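Local coordinates for protein beta-d-glucoside glucohydrolase (Hypocrea jecorina, PDB 3ZZ1) that probably hydrolyses terminal, non-reducing beta-D-glucosyl residues to release beta-D-glucose, a glycoside hydrolase family 3 activity used in cellulose degradation, at residues 154-159 and 197-202; 230-235 and 290-295; 57-62 and 106-111. One frame throughout, in Å; residues are numbered along the deposited sequence.

Contact 1 (154-159 and 197-202); sequences QATAKH and VASVMC
Ala157 sits between Ser199 and Met201 and is gripped from both ends of its backbone. Its N donates to Ser199 O at 2.9 Å, and its O accepts from Met201 N, also at 2.9 Å. A third, longer bond opens the ladder, Ser199 N to Ala155 O at 3.2 Å. The two strands run parallel with a twist of 30°. Carbonyl oxygens also take CA-H contacts here: Val200 CA comes to 3.2 Å from Ala157 O.

On the face carrying Ala157 and Val200 the packing is apolar and small. Val197 CG2 lies against both methyls, Ala155 CB and Ala157 CB, and helix 134-150 covers this side through Met141 and Ile145.

The other face carries Thr156, Ser199 and Met201. Met201 leaves with CG anti to its backbone N (chi1 180°), which sends the thioether alongside Lys158, pointing the same way; CB meets Lys158 CB at 3.7 Å, and SD and CE lie by Lys158 CD. SD also approaches His159 CD2 at 3.9 Å, obliquely to the ring, while Thr156 CG2 crosses the base of the methionine. The peptide joining Lys158 to His159 is cis, and Lys158 CG sits over the centre of one face of the His159 ring.

The polar ends go elsewhere: Lys158 NZ to Leu110 O, His159 ND1 to Gly115 O and Gln154 OE1 to Tyr232 OH. Two parallel neighbouring strands joined through helix 178-194 make a beta-alpha-beta unit, as expected of the TIM-barrel-like N-terminal domain of family 3 glycoside hydrolases.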
# COMPACT_ATOMS: atom_id res chain seq x y z
N GLN A 154 9.47 -10.06 -11.62
CA GLN A 154 10.12 -9.69 -10.37
C GLN A 154 9.40 -8.52 -9.69
O GLN A 154 9.14 -7.49 -10.32
CB GLN A 154 11.59 -9.30 -10.61
CG GLN A 154 12.47 -10.41 -11.15
CD GLN A 154 13.95 -10.04 -11.11
OE1 GLN A 154 14.40 -9.38 -10.18
NE2 GLN A 154 14.70 -10.47 -12.12
N ALA A 155 9.07 -8.69 -8.41
CA ALA A 155 8.50 -7.61 -7.61
C ALA A 155 9.58 -6.93 -6.79
O ALA A 155 10.63 -7.53 -6.50
CB ALA A 155 7.40 -8.15 -6.70
N THR A 156 9.34 -5.68 -6.41
CA THR A 156 10.31 -4.90 -5.65
C THR A 156 9.65 -4.27 -4.43
O THR A 156 8.92 -3.29 -4.56
CB THR A 156 10.97 -3.80 -6.52
OG1 THR A 156 11.57 -4.41 -7.67
CG2 THR A 156 12.03 -3.05 -5.73
N ALA A 157 9.91 -4.84 -3.26
CA ALA A 157 9.40 -4.29 -2.01
C ALA A 157 10.13 -2.99 -1.69
O ALA A 157 11.34 -2.98 -1.48
CB ALA A 157 9.59 -5.30 -0.88
N LYS A 158 9.38 -1.89 -1.66
CA LYS A 158 9.93 -0.56 -1.40
C LYS A 158 9.03 0.19 -0.40
O LYS A 158 7.89 -0.22 -0.21
CB LYS A 158 10.08 0.21 -2.72
CG LYS A 158 8.75 0.59 -3.39
CD LYS A 158 8.96 1.30 -4.73
CE LYS A 158 7.71 2.04 -5.16
NZ LYS A 158 7.80 2.49 -6.58
N HIS A 159 9.50 1.24 0.26
CA HIS A 159 10.88 1.72 0.25
C HIS A 159 11.50 1.38 1.60
O HIS A 159 10.92 1.66 2.66
CB HIS A 159 10.92 3.23 0.03
CG HIS A 159 10.13 3.69 -1.15
ND1 HIS A 159 8.77 3.93 -1.10
CD2 HIS A 159 10.51 3.96 -2.43
CE1 HIS A 159 8.35 4.33 -2.29
NE2 HIS A 159 9.38 4.35 -3.11
N VAL A 197 9.95 -12.26 -2.31
CA VAL A 197 10.13 -11.07 -3.13
C VAL A 197 11.53 -11.14 -3.73
O VAL A 197 12.47 -11.59 -3.08
CB VAL A 197 9.87 -9.74 -2.35
CG1 VAL A 197 11.03 -9.39 -1.39
CG2 VAL A 197 9.60 -8.58 -3.31
N ALA A 198 11.64 -10.73 -4.99
CA ALA A 198 12.88 -10.83 -5.74
C ALA A 198 13.85 -9.76 -5.30
O ALA A 198 15.05 -10.01 -5.14
CB ALA A 198 12.60 -10.71 -7.23
N SER A 199 13.32 -8.56 -5.09
CA SER A 199 14.13 -7.39 -4.81
C SER A 199 13.50 -6.48 -3.76
O SER A 199 12.29 -6.55 -3.48
CB SER A 199 14.37 -6.60 -6.10
OG SER A 199 15.26 -5.52 -5.88
N VAL A 200 14.33 -5.62 -3.18
CA VAL A 200 13.94 -4.62 -2.22
C VAL A 200 14.63 -3.34 -2.66
O VAL A 200 15.78 -3.37 -3.08
CB VAL A 200 14.39 -5.02 -0.79
CG1 VAL A 200 14.23 -3.87 0.18
CG2 VAL A 200 13.62 -6.26 -0.30
N MET A 201 13.92 -2.22 -2.60
CA MET A 201 14.51 -0.93 -2.94
C MET A 201 14.79 -0.13 -1.67
O MET A 201 13.88 0.10 -0.86
CB MET A 201 13.58 -0.14 -3.87
CG MET A 201 14.11 1.23 -4.27
SD MET A 201 12.84 2.30 -5.01
CE MET A 201 12.50 1.45 -6.54
N CYS A 202 16.05 0.28 -1.49
CA CYS A 202 16.42 1.14 -0.35
C CYS A 202 16.05 2.61 -0.59
O CYS A 202 16.04 3.07 -1.73
CB CYS A 202 17.89 0.97 0.05
SG CYS A 202 19.12 1.19 -1.25

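Contact 2 (230-235 and 290-295); sequences PGYVMT and TRILAA
Arg291 and Tyr232 carry most of this meeting of helix 290-295 with the start of strand 232-235, whose axes run at 103° to each other. Arg291 is the side chain to follow. Its CB lies by Gly231 O and also touches Tyr232 CB, at 4.0 Å. CG sits between two carbonyl oxygens, 3.4 Å from Pro230 O and as far from Gly231 O. CD passes closer still to Gly231 O, at 3.2 Å. The chain is extended from CG to NE and then turns at chi4, -87°, which brings the guanidinium toward the loop ahead of the strand. NE faces Asp287 in a salt bridge. Arg291 NH1 donates to Gly231 O at 3.0 Å in a nearly straight bond (165°) that lies in both the carbonyl and guanidinium planes. NH1 also bonds to Phe229 O.

Next to this polar grip, the Tyr232 ring lies against the helix. Ile292 CB is over one face, with CG1 3.6 Å from Tyr232 CG. Ala295 CB comes in at the edge, in the ring plane, 3.6 Å from Tyr232 CE1.

Chemically, one buried guanidinium satisfies two carbonyls of the turn leading into the strand, and Asp287 probably balances its charge. A polar end and an apolar flank, both buried, thus join helix 282-298 to the entry of the strand.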
# COMPACT_ATOMS: atom_id res chain seq x y z
N PRO A 230 17.24 -13.48 0.28
CA PRO A 230 18.23 -13.98 -0.68
C PRO A 230 18.31 -13.17 -1.97
O PRO A 230 19.19 -13.42 -2.79
CB PRO A 230 17.73 -15.41 -0.98
CG PRO A 230 16.46 -15.60 -0.13
CD PRO A 230 15.97 -14.22 0.16
N GLY A 231 17.41 -12.20 -2.14
CA GLY A 231 17.38 -11.36 -3.35
C GLY A 231 18.29 -10.15 -3.30
O GLY A 231 19.19 -10.07 -2.46
N TYR A 232 18.04 -9.18 -4.18
CA TYR A 232 18.94 -8.03 -4.33
C TYR A 232 18.34 -6.70 -3.90
O TYR A 232 17.13 -6.46 -4.05
CB TYR A 232 19.49 -7.94 -5.76
CG TYR A 232 18.47 -7.67 -6.85
CD1 TYR A 232 17.75 -8.71 -7.43
CD2 TYR A 232 18.23 -6.37 -7.31
CE1 TYR A 232 16.81 -8.47 -8.43
CE2 TYR A 232 17.29 -6.12 -8.32
CZ TYR A 232 16.59 -7.18 -8.88
OH TYR A 232 15.66 -6.95 -9.87
N VAL A 233 19.20 -5.83 -3.38
CA VAL A 233 18.83 -4.48 -2.98
C VAL A 233 19.23 -3.48 -4.06
O VAL A 233 20.41 -3.37 -4.42
CB VAL A 233 19.51 -4.06 -1.64
CG1 VAL A 233 19.13 -2.63 -1.26
CG2 VAL A 233 19.16 -5.04 -0.52
N MET A 234 18.23 -2.77 -4.58
CA MET A 234 18.47 -1.67 -5.50
C MET A 234 18.24 -0.36 -4.77
O MET A 234 17.55 -0.32 -3.74
CB MET A 234 17.56 -1.78 -6.73
CG MET A 234 16.12 -1.28 -6.51
SD MET A 234 15.07 -1.46 -7.98
CE MET A 234 14.85 -3.23 -8.04
N THR A 235 18.83 0.71 -5.28
CA THR A 235 18.63 2.05 -4.74
C THR A 235 17.35 2.62 -5.32
O THR A 235 16.96 2.28 -6.44
CB THR A 235 19.78 3.02 -5.11
OG1 THR A 235 19.87 3.14 -6.54
CG2 THR A 235 21.11 2.54 -4.57
N THR A 290 25.05 -12.92 -7.73
CA THR A 290 24.31 -14.11 -7.30
C THR A 290 22.86 -13.76 -6.95
O THR A 290 21.93 -14.40 -7.44
CB THR A 290 24.98 -14.80 -6.10
OG1 THR A 290 26.34 -15.09 -6.43
CG2 THR A 290 24.24 -16.08 -5.73
N ARG A 291 22.67 -12.74 -6.13
CA ARG A 291 21.34 -12.28 -5.73
C ARG A 291 20.49 -11.82 -6.92
O ARG A 291 19.31 -12.18 -7.02
CB ARG A 291 21.47 -11.18 -4.67
CG ARG A 291 22.10 -11.67 -3.37
CD ARG A 291 22.37 -10.54 -2.39
NE ARG A 291 22.82 -11.06 -1.10
CZ ARG A 291 22.02 -11.44 -0.11
NH1 ARG A 291 20.70 -11.36 -0.24
NH2 ARG A 291 22.53 -11.90 1.03
N ILE A 292 21.10 -11.06 -7.83
CA ILE A 292 20.41 -10.54 -9.02
C ILE A 292 20.04 -11.67 -9.99
O ILE A 292 18.89 -11.77 -10.43
CB ILE A 292 21.23 -9.44 -9.75
CG1 ILE A 292 21.45 -8.23 -8.83
CG2 ILE A 292 20.53 -8.99 -11.02
CD1 ILE A 292 22.58 -7.30 -9.28
N LEU A 293 21.02 -12.52 -10.31
CA LEU A 293 20.77 -13.68 -11.18
C LEU A 293 19.81 -14.69 -10.56
O LEU A 293 19.01 -15.30 -11.28
CB LEU A 293 22.08 -14.37 -11.58
CG LEU A 293 23.10 -13.60 -12.42
CD1 LEU A 293 24.27 -14.51 -12.75
CD2 LEU A 293 22.48 -13.02 -13.68
N ALA A 294 19.87 -14.87 -9.24
CA ALA A 294 18.96 -15.78 -8.56
C ALA A 294 17.51 -15.34 -8.70
O ALA A 294 16.63 -16.18 -8.84
CB ALA A 294 19.32 -15.92 -7.09
N ALA A 295 17.27 -14.03 -8.66
CA ALA A 295 15.93 -13.47 -8.80
C ALA A 295 15.39 -13.71 -10.20
O ALA A 295 14.19 -13.95 -10.38
CB ALA A 295 15.96 -11.97 -8.49

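Contact 3 (57-62 and 106-111); sequences LCLQDG and IHVILG
Leu59 and Val108 lie side by side at the apolar centre, pointing the same way, with Leu59 CG 3.8 Å from Val108 CB. Leu57 crosses obliquely to join them: CD2 meets Val108 CG2 at 3.7 Å, and CD1 rests against His107 CB. Farther along the same face, Leu59 CD2 reaches Leu110 CD2, and Tyr232 and Met234 of strand 232-235 close over this patch. On the opposite face Ile106 CG1 packs on Cys58 SG, which is disulfide-bonded to Cys42, while Ile106 CG2 and CD1 meet Gln60 CB.

Between these two faces runs a parallel ladder. The segments carry strands 58-60 and 108-109, neighbours in the barrel-like sheet of the family 3 N-terminal domain, with helix 87-103 in the connection between them, and this helix places Val101 against Ile106 and Ile109.

Gln60 is held at both backbone ends, N to Val108 O at 2.9 Å and O from Leu110 N at 2.9 Å. Cys58 O takes Val108 N at 3.0 Å and, weakly, His107 N. At one end His107, with CG anti to its carbonyl carbon (chi1 -53°), turns ND1 to accept Cys58 N at 3.0 Å, the donor lying exactly in the ring plane. At the other end Asp61, joined to Gly62 by a cis peptide bond, brings OD1 against Leu110 CB and CD1, 3.4 Å from CD1, while OD2 makes a salt bridge with Arg67.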
# COMPACT_ATOMS: atom_id res chain seq x y z
N LEU A 57 18.42 -6.08 -18.10
CA LEU A 57 17.28 -6.17 -17.18
C LEU A 57 16.45 -4.89 -17.29
O LEU A 57 16.99 -3.79 -17.24
CB LEU A 57 17.74 -6.41 -15.74
CG LEU A 57 16.67 -6.90 -14.75
CD1 LEU A 57 16.37 -8.38 -14.95
CD2 LEU A 57 17.11 -6.63 -13.32
N CYS A 58 15.14 -5.05 -17.46
CA CYS A 58 14.26 -3.92 -17.67
C CYS A 58 13.39 -3.68 -16.44
O CYS A 58 12.58 -4.53 -16.06
CB CYS A 58 13.40 -4.13 -18.92
SG CYS A 58 12.03 -2.96 -19.11
N LEU A 59 13.59 -2.53 -15.81
CA LEU A 59 12.89 -2.17 -14.58
C LEU A 59 11.93 -1.02 -14.85
O LEU A 59 12.31 -0.02 -15.46
CB LEU A 59 13.88 -1.78 -13.48
CG LEU A 59 14.91 -2.83 -13.06
CD1 LEU A 59 16.21 -2.71 -13.85
CD2 LEU A 59 15.17 -2.72 -11.57
N GLN A 60 10.68 -1.17 -14.40
CA GLN A 60 9.64 -0.17 -14.64
C GLN A 60 8.77 0.05 -13.41
O GLN A 60 8.47 -0.88 -12.67
CB GLN A 60 8.76 -0.60 -15.81
CG GLN A 60 7.99 0.53 -16.50
CD GLN A 60 8.78 1.21 -17.62
OE1 GLN A 60 8.26 2.06 -18.34
NE2 GLN A 60 10.04 0.82 -17.76
N ASP A 61 8.36 1.30 -13.21
CA ASP A 61 7.31 1.64 -12.26
C ASP A 61 5.98 1.10 -12.79
O ASP A 61 5.84 0.86 -13.98
CB ASP A 61 7.24 3.16 -12.08
CG ASP A 61 8.38 3.70 -11.24
OD1 ASP A 61 8.68 3.11 -10.17
OD2 ASP A 61 8.98 4.73 -11.64
N GLY A 62 5.00 0.87 -11.91
CA GLY A 62 5.15 0.94 -10.47
C GLY A 62 4.10 0.10 -9.76
O GLY A 62 3.57 -0.85 -10.35
N ILE A 106 8.69 -6.23 -19.53
CA ILE A 106 9.41 -5.69 -18.39
C ILE A 106 9.69 -6.83 -17.42
O ILE A 106 8.80 -7.62 -17.12
CB ILE A 106 8.58 -4.60 -17.68
CG1 ILE A 106 8.29 -3.44 -18.64
CG2 ILE A 106 9.28 -4.11 -16.41
CD1 ILE A 106 6.99 -2.70 -18.34
N HIS A 107 10.93 -6.90 -16.92
CA HIS A 107 11.32 -7.94 -15.98
C HIS A 107 11.00 -7.59 -14.52
O HIS A 107 10.62 -8.47 -13.74
CB HIS A 107 12.82 -8.25 -16.11
CG HIS A 107 13.25 -8.56 -17.50
ND1 HIS A 107 14.04 -7.70 -18.25
CD2 HIS A 107 13.00 -9.63 -18.30
CE1 HIS A 107 14.26 -8.23 -19.44
NE2 HIS A 107 13.64 -9.40 -19.49
N VAL A 108 11.15 -6.33 -14.16
CA VAL A 108 11.00 -5.91 -12.77
C VAL A 108 9.98 -4.78 -12.64
O VAL A 108 10.11 -3.75 -13.30
CB VAL A 108 12.35 -5.46 -12.12
CG1 VAL A 108 12.22 -5.41 -10.62
CG2 VAL A 108 13.49 -6.40 -12.50
N ILE A 109 8.97 -5.00 -11.81
CA ILE A 109 8.00 -3.95 -11.47
C ILE A 109 8.34 -3.36 -10.10
O ILE A 109 8.58 -4.09 -9.13
CB ILE A 109 6.52 -4.46 -11.53
CG1 ILE A 109 5.54 -3.28 -11.48
CG2 ILE A 109 6.23 -5.48 -10.43
CD1 ILE A 109 5.55 -2.40 -12.73
N LEU A 110 8.40 -2.03 -10.05
CA LEU A 110 8.89 -1.33 -8.87
C LEU A 110 7.77 -1.09 -7.85
O LEU A 110 7.25 0.02 -7.71
CB LEU A 110 9.60 -0.03 -9.27
CG LEU A 110 10.78 -0.22 -10.24
CD1 LEU A 110 11.37 1.13 -10.65
CD2 LEU A 110 11.87 -1.12 -9.65
N GLY A 111 7.43 -2.16 -7.14
CA GLY A 111 6.34 -2.20 -6.16
C GLY A 111 6.14 -3.65 -5.77
O GLY A 111 6.72 -4.54 -6.38

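Along the chain the contacts come in series, 3 closing before 1 opens and 1 before 2. All three reach one sheet of the family 3 N-terminal domain, in which strands 58-60, 108-109, 154-160, 199-202 and 232-235 lie parallel in sequence order. Contact 1 is the middle one, its centre about 9 Å from that of contact 2 and about 10 Å from that of contact 3; the centres of contacts 2 and 3 are about 14 Å apart. Those two still touch across the sheet's concave interior, where Met234 CE is 3.6 Å from Leu59 CD2. Contact 2 packs helix 282-298 against the last strand of this sheet, and all three contacts are buried and touch one another.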